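Local coordinates for protein putative tagatose-6-phosphate ketose/aldose isomerase (Escherichia coli, PDB 3C3J) that is of unproven function but is built from two SIS domains, each an alpha/beta unit around a parallel sheet, with two copies in the assembly, at residues Ile227-Ser232 against Arg240-Lys245; Leu247-Gly252 against Thr348-Gln353; Ala61-Phe66 against Phe170-Ser175; Val282-Tyr287 against Val336-Cys341. All blocks are in the same frame, centred on the assembly; numbering follows the deposited sequence.

Contact 1 (Ile227-Ser232 against Arg240-Lys245)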
loop_
_atom_site.group_PDB
_atom_site.type_symbol
_atom_site.label_atom_id
_atom_site.label_comp_id
_atom_site.label_asym_id
_atom_site.label_seq_id
_atom_site.Cartn_x
_atom_site.Cartn_y
_atom_site.Cartn_z
ATOM N N ILE A 227 5.054 17.144 2.405
ATOM C CA ILE A 227 3.615 17.129 2.352
ATOM C C ILE A 227 3.114 15.723 2.638
ATOM O O ILE A 227 3.690 14.742 2.166
ATOM C CB ILE A 227 3.062 17.670 1.002
ATOM C CG1 ILE A 227 1.534 17.699 1.032
ATOM C CG2 ILE A 227 3.566 16.879 -0.178
ATOM C CD1 ILE A 227 0.924 18.571 -0.045
ATOM N N VAL A 228 2.065 15.642 3.449
ATOM C CA VAL A 228 1.429 14.385 3.766
ATOM C C VAL A 228 -0.048 14.504 3.458
ATOM O O VAL A 228 -0.725 15.414 3.970
ATOM C CB VAL A 228 1.550 13.976 5.252
ATOM C CG1 VAL A 228 0.980 12.501 5.423
ATOM C CG2 VAL A 228 2.969 14.108 5.732
ATOM N N TYR A 229 -0.543 13.578 2.636
ATOM C CA TYR A 229 -1.987 13.445 2.420
ATOM C C TYR A 229 -2.532 12.257 3.178
ATOM O O TYR A 229 -1.940 11.167 3.127
ATOM C CB TYR A 229 -2.300 13.277 0.924
ATOM C CG TYR A 229 -2.112 14.521 0.080
ATOM C CD1 TYR A 229 -3.141 15.456 -0.062
ATOM C CD2 TYR A 229 -0.946 14.717 -0.647
ATOM C CE1 TYR A 229 -2.994 16.581 -0.876
ATOM C CE2 TYR A 229 -0.781 15.823 -1.457
ATOM C CZ TYR A 229 -1.813 16.757 -1.572
ATOM O OH TYR A 229 -1.653 17.848 -2.386
ATOM N N LEU A 230 -3.676 12.446 3.835
ATOM C CA LEU A 230 -4.331 11.402 4.646
ATOM C C LEU A 230 -5.774 11.188 4.215
ATOM O O LEU A 230 -6.519 12.147 3.970
ATOM C CB LEU A 230 -4.293 11.756 6.143
ATOM C CG LEU A 230 -2.940 12.060 6.801
ATOM C CD1 LEU A 230 -3.074 12.540 8.259
ATOM C CD2 LEU A 230 -2.033 10.828 6.722
ATOM N N GLY A 231 -6.158 9.922 4.072
ATOM C CA GLY A 231 -7.538 9.557 3.743
ATOM C C GLY A 231 -7.830 8.143 4.212
ATOM O O GLY A 231 -6.966 7.278 4.127
ATOM N N SER A 232 -9.043 7.911 4.699
ATOM C CA SER A 232 -9.423 6.601 5.225
ATOM C C SER A 232 -9.916 5.680 4.124
ATOM O O SER A 232 -10.486 6.126 3.118
ATOM C CB SER A 232 -10.510 6.716 6.316
ATOM O OG SER A 232 -10.033 7.373 7.477
ATOM N N ARG A 240 -2.553 8.815 -1.968
ATOM C CA ARG A 240 -1.363 8.292 -2.635
ATOM C C ARG A 240 -1.134 8.938 -3.988
ATOM O O ARG A 240 0.003 9.355 -4.303
ATOM C CB ARG A 240 -1.477 6.781 -2.783
ATOM C CG ARG A 240 -0.191 6.106 -3.203
ATOM C CD ARG A 240 -0.422 4.568 -3.125
ATOM N NE ARG A 240 0.799 3.817 -3.333
ATOM C CZ ARG A 240 0.848 2.483 -3.293
ATOM N NH1 ARG A 240 -0.254 1.757 -3.092
ATOM N NH2 ARG A 240 1.988 1.869 -3.499
ATOM N N GLU A 241 -2.194 9.054 -4.779
ATOM C CA GLU A 241 -2.123 9.778 -6.058
ATOM C C GLU A 241 -1.732 11.254 -5.872
ATOM O O GLU A 241 -0.943 11.808 -6.658
ATOM C CB GLU A 241 -3.484 9.680 -6.761
ATOM C CG GLU A 241 -3.679 10.512 -8.037
ATOM C CD GLU A 241 -2.536 10.421 -9.054
ATOM O OE1 GLU A 241 -1.694 9.482 -8.982
ATOM O OE2 GLU A 241 -2.512 11.294 -9.954
ATOM N N SER A 242 -2.335 11.891 -4.866
ATOM C CA SER A 242 -2.048 13.273 -4.521
ATOM C C SER A 242 -0.582 13.454 -4.163
ATOM O O SER A 242 0.063 14.393 -4.630
ATOM C CB SER A 242 -2.945 13.730 -3.378
ATOM O OG SER A 242 -4.303 13.717 -3.756
ATOM N N ALA A 243 -0.053 12.549 -3.352
ATOM C CA ALA A 243 1.355 12.605 -2.968
ATOM C C ALA A 243 2.238 12.425 -4.210
ATOM O O ALA A 243 3.185 13.164 -4.392
ATOM C CB ALA A 243 1.662 11.569 -1.886
ATOM N N LEU A 244 1.921 11.450 -5.070
ATOM C CA LEU A 244 2.763 11.197 -6.234
ATOM C C LEU A 244 2.785 12.411 -7.190
ATOM O O LEU A 244 3.833 12.741 -7.760
ATOM C CB LEU A 244 2.299 9.950 -6.979
ATOM C CG LEU A 244 3.208 9.569 -8.151
ATOM C CD1 LEU A 244 4.668 9.396 -7.686
ATOM C CD2 LEU A 244 2.653 8.326 -8.846
ATOM N N LYS A 245 1.646 13.074 -7.367
ATOM C CA LYS A 245 1.593 14.265 -8.215
ATOM C C LYS A 245 2.578 15.348 -7.763
ATOM O O LYS A 245 3.299 15.902 -8.588
ATOM C CB LYS A 245 0.182 14.862 -8.275
ATOM C CG LYS A 245 -0.736 14.186 -9.241
ATOM C CD LYS A 245 -0.290 14.464 -10.641
ATOM C CE LYS A 245 -0.851 13.465 -11.592
ATOM N NZ LYS A 245 -0.428 12.040 -11.383
#
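Tyr229 on strand 226-231 and Ala243 on helix 235-249 mark the closest backbone approach, their CA atoms 6.4 Å apart. The two segments belong to a beta-alpha-beta unit in which the helix returns over the sheet and strand 255-259 completes the crossover. Tyr229 is the strand residue whose side chain meets the helix, through Ser242 and Ala243, with one ring face against it. Rotation about CA-CB to a chi1 of -72° lays that face against Ser242 CB, which stands over the middle of the ring, 3.4 Å from its centroid and only 6° off the normal, a well-centred CH-pi contact. The methyl of Ala243 adds apolar packing, with CB 4.3 Å from Tyr229 CD2. Ser242 OG turns back to its own helix and bonds to the carbonyl O of Ala238, so the serine offers the ring its carbon and not its hydroxyl. Within the helix and away from the ring, Lys245 NZ and Glu241 OE2, one turn apart, form a salt bridge of 2.6 Å. Around this contact, Phe349 of helix 335-356 packs on Ile227 and Tyr229, Phe281 meets the Tyr229 ring obliquely, and Ile227 and Tyr229 make backbone hydrogen bonds with Phe257 of strand 255-259.

Contact 2 (Leu247-Gly252 against Thr348-Gln353)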
loop_
_atom_site.group_PDB
_atom_site.type_symbol
_atom_site.label_atom_id
_atom_site.label_comp_id
_atom_site.label_asym_id
_atom_site.label_seq_id
_atom_site.Cartn_x
_atom_site.Cartn_y
_atom_site.Cartn_z
ATOM N N LEU A 247 5.227 14.959 -5.906
ATOM C CA LEU A 247 6.558 14.446 -6.045
ATOM C C LEU A 247 7.005 14.574 -7.502
ATOM O O LEU A 247 8.069 15.119 -7.770
ATOM C CB LEU A 247 6.589 13.012 -5.569
ATOM C CG LEU A 247 7.929 12.458 -5.201
ATOM C CD1 LEU A 247 8.479 13.070 -3.900
ATOM C CD2 LEU A 247 7.723 10.928 -5.096
ATOM N N GLU A 248 6.163 14.120 -8.427
ATOM C CA GLU A 248 6.466 14.176 -9.858
ATOM C C GLU A 248 6.703 15.608 -10.330
ATOM O O GLU A 248 7.737 15.931 -10.943
ATOM C CB GLU A 248 5.288 13.627 -10.660
ATOM C CG GLU A 248 5.178 12.168 -10.628
ATOM C CD GLU A 248 4.017 11.654 -11.422
ATOM O OE1 GLU A 248 2.999 12.367 -11.610
ATOM O OE2 GLU A 248 4.116 10.495 -11.847
ATOM N N LEU A 249 5.719 16.461 -10.077
ATOM C CA LEU A 249 5.718 17.786 -10.695
ATOM C C LEU A 249 6.774 18.721 -10.075
ATOM O O LEU A 249 7.228 19.682 -10.730
ATOM C CB LEU A 249 4.313 18.387 -10.663
ATOM C CG LEU A 249 3.290 17.654 -11.543
ATOM C CD1 LEU A 249 1.953 18.337 -11.489
ATOM C CD2 LEU A 249 3.756 17.504 -13.012
ATOM N N THR A 250 7.179 18.435 -8.835
ATOM C CA THR A 250 8.280 19.197 -8.214
ATOM C C THR A 250 9.651 18.550 -8.390
ATOM O O THR A 250 10.621 18.980 -7.749
ATOM C CB THR A 250 8.049 19.472 -6.723
ATOM O OG1 THR A 250 8.182 18.268 -5.950
ATOM C CG2 THR A 250 6.687 20.184 -6.474
ATOM N N ALA A 251 9.736 17.540 -9.258
ATOM C CA ALA A 251 10.965 16.755 -9.471
ATOM C C ALA A 251 11.590 16.313 -8.149
ATOM O O ALA A 251 12.802 16.406 -7.958
ATOM C CB ALA A 251 11.985 17.570 -10.299
ATOM N N GLY A 252 10.752 15.878 -7.217
ATOM C CA GLY A 252 11.244 15.398 -5.946
ATOM C C GLY A 252 11.565 16.450 -4.916
ATOM O O GLY A 252 11.866 16.111 -3.769
ATOM N N THR A 348 -4.218 20.496 -8.889
ATOM C CA THR A 348 -3.994 21.919 -9.116
ATOM C C THR A 348 -2.926 22.400 -8.151
ATOM O O THR A 348 -2.059 23.147 -8.557
ATOM C CB THR A 348 -5.309 22.730 -9.031
ATOM O OG1 THR A 348 -5.895 22.577 -7.731
ATOM C CG2 THR A 348 -6.307 22.230 -10.072
ATOM N N PHE A 349 -2.920 21.929 -6.906
ATOM C CA PHE A 349 -1.802 22.244 -5.991
ATOM C C PHE A 349 -0.426 21.866 -6.561
ATOM O O PHE A 349 0.506 22.684 -6.595
ATOM C CB PHE A 349 -1.994 21.561 -4.637
ATOM C CG PHE A 349 -0.888 21.826 -3.673
ATOM C CD1 PHE A 349 -0.659 23.112 -3.208
ATOM C CD2 PHE A 349 -0.081 20.807 -3.206
ATOM C CE1 PHE A 349 0.360 23.372 -2.296
ATOM C CE2 PHE A 349 0.932 21.081 -2.303
ATOM C CZ PHE A 349 1.138 22.370 -1.851
ATOM N N ALA A 350 -0.294 20.616 -7.008
ATOM C CA ALA A 350 0.959 20.134 -7.555
ATOM C C ALA A 350 1.425 20.940 -8.783
ATOM O O ALA A 350 2.611 21.276 -8.900
ATOM C CB ALA A 350 0.836 18.610 -7.878
ATOM N N LEU A 351 0.494 21.260 -9.678
ATOM C CA LEU A 351 0.807 22.034 -10.882
ATOM C C LEU A 351 1.398 23.405 -10.499
ATOM O O LEU A 351 2.426 23.816 -11.056
ATOM C CB LEU A 351 -0.447 22.191 -11.740
ATOM C CG LEU A 351 -0.376 23.127 -12.956
ATOM C CD1 LEU A 351 0.598 22.636 -14.034
ATOM C CD2 LEU A 351 -1.757 23.419 -13.496
HETATM N N MSE A 352 0.774 24.084 -9.527
HETATM C CA MSE A 352 1.194 25.430 -9.113
HETATM C C MSE A 352 2.454 25.446 -8.246
HETATM O O MSE A 352 3.250 26.389 -8.324
HETATM C CB MSE A 352 0.039 26.171 -8.436
HETATM C CG MSE A 352 -1.215 26.297 -9.298
HETATM SE SE MSE A 352 -0.913 26.892 -11.208
HETATM C CE MSE A 352 0.415 25.669 -11.903
ATOM N N GLN A 353 2.661 24.408 -7.447
ATOM C CA GLN A 353 3.946 24.244 -6.782
ATOM C C GLN A 353 5.071 24.104 -7.815
ATOM O O GLN A 353 6.135 24.701 -7.666
ATOM C CB GLN A 353 3.928 23.019 -5.860
ATOM C CG GLN A 353 3.043 23.182 -4.625
ATOM C CD GLN A 353 3.536 24.265 -3.688
ATOM O OE1 GLN A 353 2.912 25.324 -3.551
ATOM N NE2 GLN A 353 4.674 24.024 -3.071
#
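Leu249 and Thr250 pack against Ala350, Leu351 and Gln353 in an apolar contact between the C-terminal end of helix 235-249, with the residue after it, and helix 335-356, within the second SIS domain. The first of these helices stops here in a Schellman motif: Gly252 N reaches Leu247 O at 2.8 Å and Ala251 N reaches Glu248 O at 3.1 Å, with Ala251 at positive phi as the C-prime residue. Gly252 follows with phi 82° and psi -6°, angles that call for glycine. The closest backbones are those of Leu249 and Ala350, whose CA atoms lie 6.2 Å apart, a short separation that the small alanine permits. Leu249 extends over this position, and one methyl, CD1, meets Ala350 CB at 3.8 Å and the backbone N of Leu351 at 3.7 Å, while Leu249 CB lies near Ala350 O. No hydrogen bond crosses between the segments. Polar ties are made just outside them: Leu249 O accepts from Ser354 OG and Asn359 ND2. Across the dimer, Gly252 O accepts from Arg226 of the second subunit. Thr250 divides its two branches between separate tasks. With chi1 at 71°, OG1 bonds to Val246 O and to Leu254 N, whereas the methyl CG2 is left to run side by side with the Gln353 side chain, 4.0 Å from Gln353 CB.

Contact 3 (Ala61-Phe66 against Phe170-Ser175)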
loop_
_atom_site.group_PDB
_atom_site.type_symbol
_atom_site.label_atom_id
_atom_site.label_comp_id
_atom_site.label_asym_id
_atom_site.label_seq_id
_atom_site.Cartn_x
_atom_site.Cartn_y
_atom_site.Cartn_z
ATOM N N ALA A 61 -0.203 0.563 -13.641
ATOM C CA ALA A 61 1.097 0.955 -13.107
ATOM C C ALA A 61 1.051 2.401 -12.642
ATOM O O ALA A 61 0.341 3.210 -13.221
ATOM C CB ALA A 61 2.158 0.809 -14.192
ATOM N N GLY A 62 1.822 2.735 -11.605
ATOM C CA GLY A 62 1.902 4.122 -11.123
ATOM C C GLY A 62 0.528 4.651 -10.723
ATOM O O GLY A 62 -0.258 3.957 -10.045
ATOM N N THR A 63 0.234 5.870 -11.168
ATOM C CA THR A 63 -1.090 6.484 -10.987
ATOM C C THR A 63 -2.255 5.564 -11.358
ATOM O O THR A 63 -3.263 5.540 -10.674
ATOM C CB THR A 63 -1.180 7.788 -11.801
ATOM O OG1 THR A 63 -0.296 8.763 -11.221
ATOM C CG2 THR A 63 -2.613 8.336 -11.836
ATOM N N SER A 64 -2.101 4.795 -12.430
ATOM C CA SER A 64 -3.158 3.876 -12.881
ATOM C C SER A 64 -3.393 2.764 -11.881
ATOM O O SER A 64 -4.482 2.223 -11.845
ATOM C CB SER A 64 -2.863 3.294 -14.261
ATOM O OG SER A 64 -2.919 4.310 -15.252
ATOM N N ALA A 65 -2.376 2.430 -11.079
ATOM C CA ALA A 65 -2.545 1.433 -10.015
ATOM C C ALA A 65 -3.454 1.960 -8.916
ATOM O O ALA A 65 -4.143 1.184 -8.242
ATOM C CB ALA A 65 -1.194 1.042 -9.414
ATOM N N PHE A 66 -3.460 3.273 -8.715
ATOM C CA PHE A 66 -4.196 3.839 -7.573
ATOM C C PHE A 66 -5.703 3.853 -7.806
ATOM O O PHE A 66 -6.468 3.956 -6.852
ATOM C CB PHE A 66 -3.666 5.243 -7.221
ATOM C CG PHE A 66 -2.173 5.295 -7.064
ATOM C CD1 PHE A 66 -1.457 4.205 -6.565
ATOM C CD2 PHE A 66 -1.464 6.448 -7.407
ATOM C CE1 PHE A 66 -0.050 4.261 -6.452
ATOM C CE2 PHE A 66 -0.090 6.502 -7.282
ATOM C CZ PHE A 66 0.623 5.409 -6.802
ATOM N N PHE A 170 3.197 14.799 -18.620
ATOM C CA PHE A 170 3.882 13.711 -17.919
ATOM C C PHE A 170 2.993 13.082 -16.824
ATOM O O PHE A 170 2.848 11.862 -16.728
ATOM C CB PHE A 170 5.159 14.294 -17.264
ATOM C CG PHE A 170 5.858 13.358 -16.341
ATOM C CD1 PHE A 170 6.511 12.250 -16.841
ATOM C CD2 PHE A 170 5.887 13.589 -14.970
ATOM C CE1 PHE A 170 7.168 11.373 -15.985
ATOM C CE2 PHE A 170 6.536 12.730 -14.115
ATOM C CZ PHE A 170 7.175 11.624 -14.612
ATOM N N ALA A 171 2.450 13.950 -15.984
ATOM C CA ALA A 171 1.612 13.570 -14.864
ATOM C C ALA A 171 0.175 13.374 -15.351
ATOM O O ALA A 171 -0.423 14.299 -15.899
ATOM C CB ALA A 171 1.672 14.638 -13.803
HETATM N N MSE A 172 -0.379 12.188 -15.113
HETATM C CA MSE A 172 -1.742 11.863 -15.532
HETATM C C MSE A 172 -2.753 12.609 -14.680
HETATM O O MSE A 172 -2.623 12.653 -13.463
HETATM C CB MSE A 172 -1.997 10.371 -15.386
HETATM C CG MSE A 172 -1.211 9.487 -16.327
HETATM SE SE MSE A 172 -1.509 7.587 -15.833
HETATM C CE MSE A 172 -3.450 7.405 -16.155
ATOM N N THR A 173 -3.750 13.202 -15.321
ATOM C CA THR A 173 -4.842 13.890 -14.622
ATOM C C THR A 173 -6.177 13.375 -15.188
ATOM O O THR A 173 -6.819 12.475 -14.585
ATOM C CB THR A 173 -4.703 15.439 -14.723
ATOM O OG1 THR A 173 -4.740 15.871 -16.090
ATOM C CG2 THR A 173 -3.386 15.910 -14.063
ATOM N N SER A 174 -6.600 13.909 -16.330
ATOM C CA SER A 174 -7.899 13.475 -16.905
ATOM C C SER A 174 -7.933 12.000 -17.300
ATOM O O SER A 174 -9.004 11.394 -17.309
ATOM C CB SER A 174 -8.337 14.346 -18.100
ATOM O OG SER A 174 -7.567 14.122 -19.268
ATOM N N SER A 175 -6.789 11.411 -17.633
ATOM C CA SER A 175 -6.750 9.973 -17.978
ATOM C C SER A 175 -7.186 9.137 -16.752
ATOM O O SER A 175 -8.148 8.361 -16.824
ATOM C CB SER A 175 -5.366 9.567 -18.479
ATOM O OG SER A 175 -4.358 9.969 -17.573
HETATM O O HOH W 1 1.047 10.325 -13.129
#
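Thr63 and Met172, a selenomethionine, lie antiparallel, flank to flank. Thr63 CB lies 4.1 Å from Met172 SE, and Thr63 CG2 is equally far from Met172 CB, so the threonine flanks the methionine along its length. The chain of Met172 is extended at chi2 and then bends at chi3 (63°), the rotation about CG-SE, which turns the terminal methyl to Ser64: Met172 CE is 3.3 Å from Ser64 OG, and the selenium follows at 3.6 Å from the same oxygen. This is packing of a soft, polarisable end against a hydroxyl. The polar branch of Thr63 goes another way. A water donates to Thr63 OG1 at 2.8 Å and accepts from Met172 N at 3.1 Å, bridging the Thr63 hydroxyl to the Met172 backbone beside the apolar contact. In the fold, the segment 61-66 covers the end of the turn after strand 55-59 of the first SIS domain's parallel sheet and the start of helix 63-79. The segment 170-175 is a loop running into the first residues of helix 174-187. Gly62, in the turn, has phi 58°, a value favouring glycine. Met179 of helix 174-187 packs on both Ser64 and Met172. Thr63 OG1 also bonds to Glu241 OE1 of the second domain. The other loop is fastened by Asp167, whose OD2 accepts from Thr173 N and bonds to Ser175 OG, while OD1 bonds to Ser174 OG.

Contact 4 (Val282-Tyr287 against Val336-Cys341)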
loop_
_atom_site.group_PDB
_atom_site.type_symbol
_atom_site.label_atom_id
_atom_site.label_comp_id
_atom_site.label_asym_id
_atom_site.label_seq_id
_atom_site.Cartn_x
_atom_site.Cartn_y
_atom_site.Cartn_z
ATOM N N VAL A 282 -11.433 14.402 4.434
ATOM C CA VAL A 282 -12.401 13.930 5.402
ATOM C C VAL A 282 -13.520 13.099 4.748
ATOM O O VAL A 282 -14.154 13.528 3.778
ATOM C CB VAL A 282 -12.995 15.127 6.196
ATOM C CG1 VAL A 282 -14.050 14.659 7.232
ATOM C CG2 VAL A 282 -11.879 15.897 6.871
ATOM N N SER A 283 -13.760 11.910 5.289
ATOM C CA SER A 283 -14.816 11.042 4.786
ATOM C C SER A 283 -16.186 11.699 4.896
ATOM O O SER A 283 -16.440 12.472 5.816
ATOM C CB SER A 283 -14.807 9.687 5.516
ATOM O OG SER A 283 -15.824 8.835 5.016
ATOM N N SER A 284 -17.054 11.384 3.939
ATOM C CA SER A 284 -18.481 11.718 3.998
ATOM C C SER A 284 -19.305 10.628 4.678
ATOM O O SER A 284 -20.514 10.789 4.902
ATOM C CB SER A 284 -19.017 11.939 2.582
ATOM O OG SER A 284 -18.911 10.755 1.819
ATOM N N HIS A 285 -18.661 9.512 4.978
ATOM C CA HIS A 285 -19.346 8.414 5.621
ATOM C C HIS A 285 -19.447 8.740 7.106
ATOM O O HIS A 285 -18.452 9.071 7.751
ATOM C CB HIS A 285 -18.650 7.069 5.388
ATOM C CG HIS A 285 -19.476 5.893 5.808
ATOM N ND1 HIS A 285 -19.687 5.569 7.131
ATOM C CD2 HIS A 285 -20.143 4.965 5.080
ATOM C CE1 HIS A 285 -20.458 4.490 7.201
ATOM N NE2 HIS A 285 -20.742 4.101 5.971
ATOM N N PRO A 286 -20.664 8.678 7.653
ATOM C CA PRO A 286 -20.881 9.142 9.036
ATOM C C PRO A 286 -20.134 8.319 10.120
ATOM O O PRO A 286 -19.769 8.852 11.167
ATOM C CB PRO A 286 -22.397 9.054 9.185
ATOM C CG PRO A 286 -22.800 7.989 8.215
ATOM C CD PRO A 286 -21.906 8.188 7.032
ATOM N N TYR A 287 -19.876 7.047 9.871
ATOM C CA TYR A 287 -19.037 6.263 10.781
ATOM C C TYR A 287 -17.550 6.628 10.628
ATOM O O TYR A 287 -16.874 7.061 11.592
ATOM C CB TYR A 287 -19.261 4.768 10.530
ATOM C CG TYR A 287 -18.370 3.921 11.376
ATOM C CD1 TYR A 287 -18.635 3.730 12.732
ATOM C CD2 TYR A 287 -17.244 3.332 10.830
ATOM C CE1 TYR A 287 -17.791 2.963 13.515
ATOM C CE2 TYR A 287 -16.406 2.562 11.587
ATOM C CZ TYR A 287 -16.669 2.374 12.924
ATOM O OH TYR A 287 -15.811 1.609 13.647
ATOM N N VAL A 336 -16.186 7.251 -2.913
ATOM C CA VAL A 336 -15.617 7.100 -4.255
ATOM C C VAL A 336 -15.970 8.308 -5.153
ATOM O O VAL A 336 -15.211 8.632 -6.078
ATOM C CB VAL A 336 -15.988 5.755 -4.942
ATOM C CG1 VAL A 336 -15.347 4.538 -4.193
ATOM C CG2 VAL A 336 -17.549 5.599 -5.124
ATOM N N GLU A 337 -17.119 8.948 -4.903
ATOM C CA GLU A 337 -17.479 10.216 -5.564
ATOM C C GLU A 337 -16.628 11.377 -5.084
ATOM O O GLU A 337 -16.135 12.149 -5.903
ATOM C CB GLU A 337 -18.960 10.527 -5.386
ATOM C CG GLU A 337 -19.859 9.502 -6.122
ATOM C CD GLU A 337 -21.346 9.745 -5.882
ATOM O OE1 GLU A 337 -21.682 10.129 -4.738
ATOM O OE2 GLU A 337 -22.165 9.530 -6.820
ATOM N N GLN A 338 -16.456 11.482 -3.765
ATOM C CA GLN A 338 -15.560 12.478 -3.144
ATOM C C GLN A 338 -14.118 12.469 -3.638
ATOM O O GLN A 338 -13.469 13.512 -3.653
ATOM C CB GLN A 338 -15.469 12.247 -1.632
ATOM C CG GLN A 338 -16.678 12.682 -0.832
ATOM C CD GLN A 338 -16.279 13.180 0.553
ATOM O OE1 GLN A 338 -15.638 12.462 1.361
ATOM N NE2 GLN A 338 -16.641 14.400 0.832
ATOM N N ALA A 339 -13.601 11.285 -3.962
ATOM C CA ALA A 339 -12.234 11.131 -4.438
ATOM C C ALA A 339 -11.969 12.113 -5.585
ATOM O O ALA A 339 -10.918 12.734 -5.641
ATOM C CB ALA A 339 -11.966 9.682 -4.907
ATOM N N PHE A 340 -12.942 12.263 -6.475
ATOM C CA PHE A 340 -12.833 13.191 -7.619
ATOM C C PHE A 340 -12.644 14.649 -7.161
ATOM O O PHE A 340 -11.759 15.365 -7.644
ATOM C CB PHE A 340 -14.049 13.046 -8.529
ATOM C CG PHE A 340 -14.117 11.705 -9.204
ATOM C CD1 PHE A 340 -13.545 11.506 -10.449
ATOM C CD2 PHE A 340 -14.743 10.639 -8.588
ATOM C CE1 PHE A 340 -13.596 10.260 -11.048
ATOM C CE2 PHE A 340 -14.810 9.372 -9.197
ATOM C CZ PHE A 340 -14.230 9.184 -10.410
ATOM N N CYS A 341 -13.447 15.063 -6.199
ATOM C CA CYS A 341 -13.345 16.402 -5.599
ATOM C C CYS A 341 -11.979 16.647 -4.961
ATOM O O CYS A 341 -11.360 17.665 -5.226
ATOM C CB CYS A 341 -14.413 16.588 -4.535
ATOM S SG CYS A 341 -16.129 16.229 -5.085
#
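Ser284 meets Gln338 where the loop between strand 276-281 and helix 288-302 leans on the N-terminal part of helix 335-356, in the second SIS domain. The nearest CA atoms, those of Ser284 and Gln338, are still 7.8 Å apart, so the glutamine side chain spans most of the gap. It leaves the helix toward the loop and bends at chi2 (-147°), which brings the amide carbon CD to 3.6 Å from Ser284 CB, with the rest of the amide beside the loop backbone from Val282 to Ser284. The loop is shaped by its own side chains. Ser283 OG accepts from His285 N at 2.9 Å with an N-H...O angle of 156°, which makes an ST turn. Two residues on, His285 ND1 accepts from Tyr287 N at 3.1 Å, a capping bond ahead of helix 288-302, with the donor 19° out of the imidazole plane. Asp335, just before the helix segment, ties both parts together by binding Ser283 OG through OD2 and Ser284 N through OD1, and Ser284 OG bonds to Phe333 O. Tyr287 OH reaches Val92 O of the second subunit. Since the buried amide lies among backbone polar groups and the Asp335 carboxylate holds both Ser283 and Ser284, the position of the loop probably depends on polar, directional contacts more than on apolar packing.

Overall arrangement
All four contacts are largely buried; the centre of contact 3 lies about 7 Å from the centre of the chain and that of contact 2, the farthest, about 16 Å. Contacts 1 and 2 share helix 235-249, and contacts 2 and 4 share helix 335-356, so these three brace one SIS domain. Contact 3 belongs to the other, yet it meets contact 1 across the two domains, and contact 2 where Ala171 packs on Glu248 and Leu249. The chemistry differs from place to place: aromatic strand-to-helix packing in contact 1, methyl packing between helices in contact 2, a selenomethionine and a bridging water between a helix start and a loop in contact 3, and amide-to-backbone packing in contact 4.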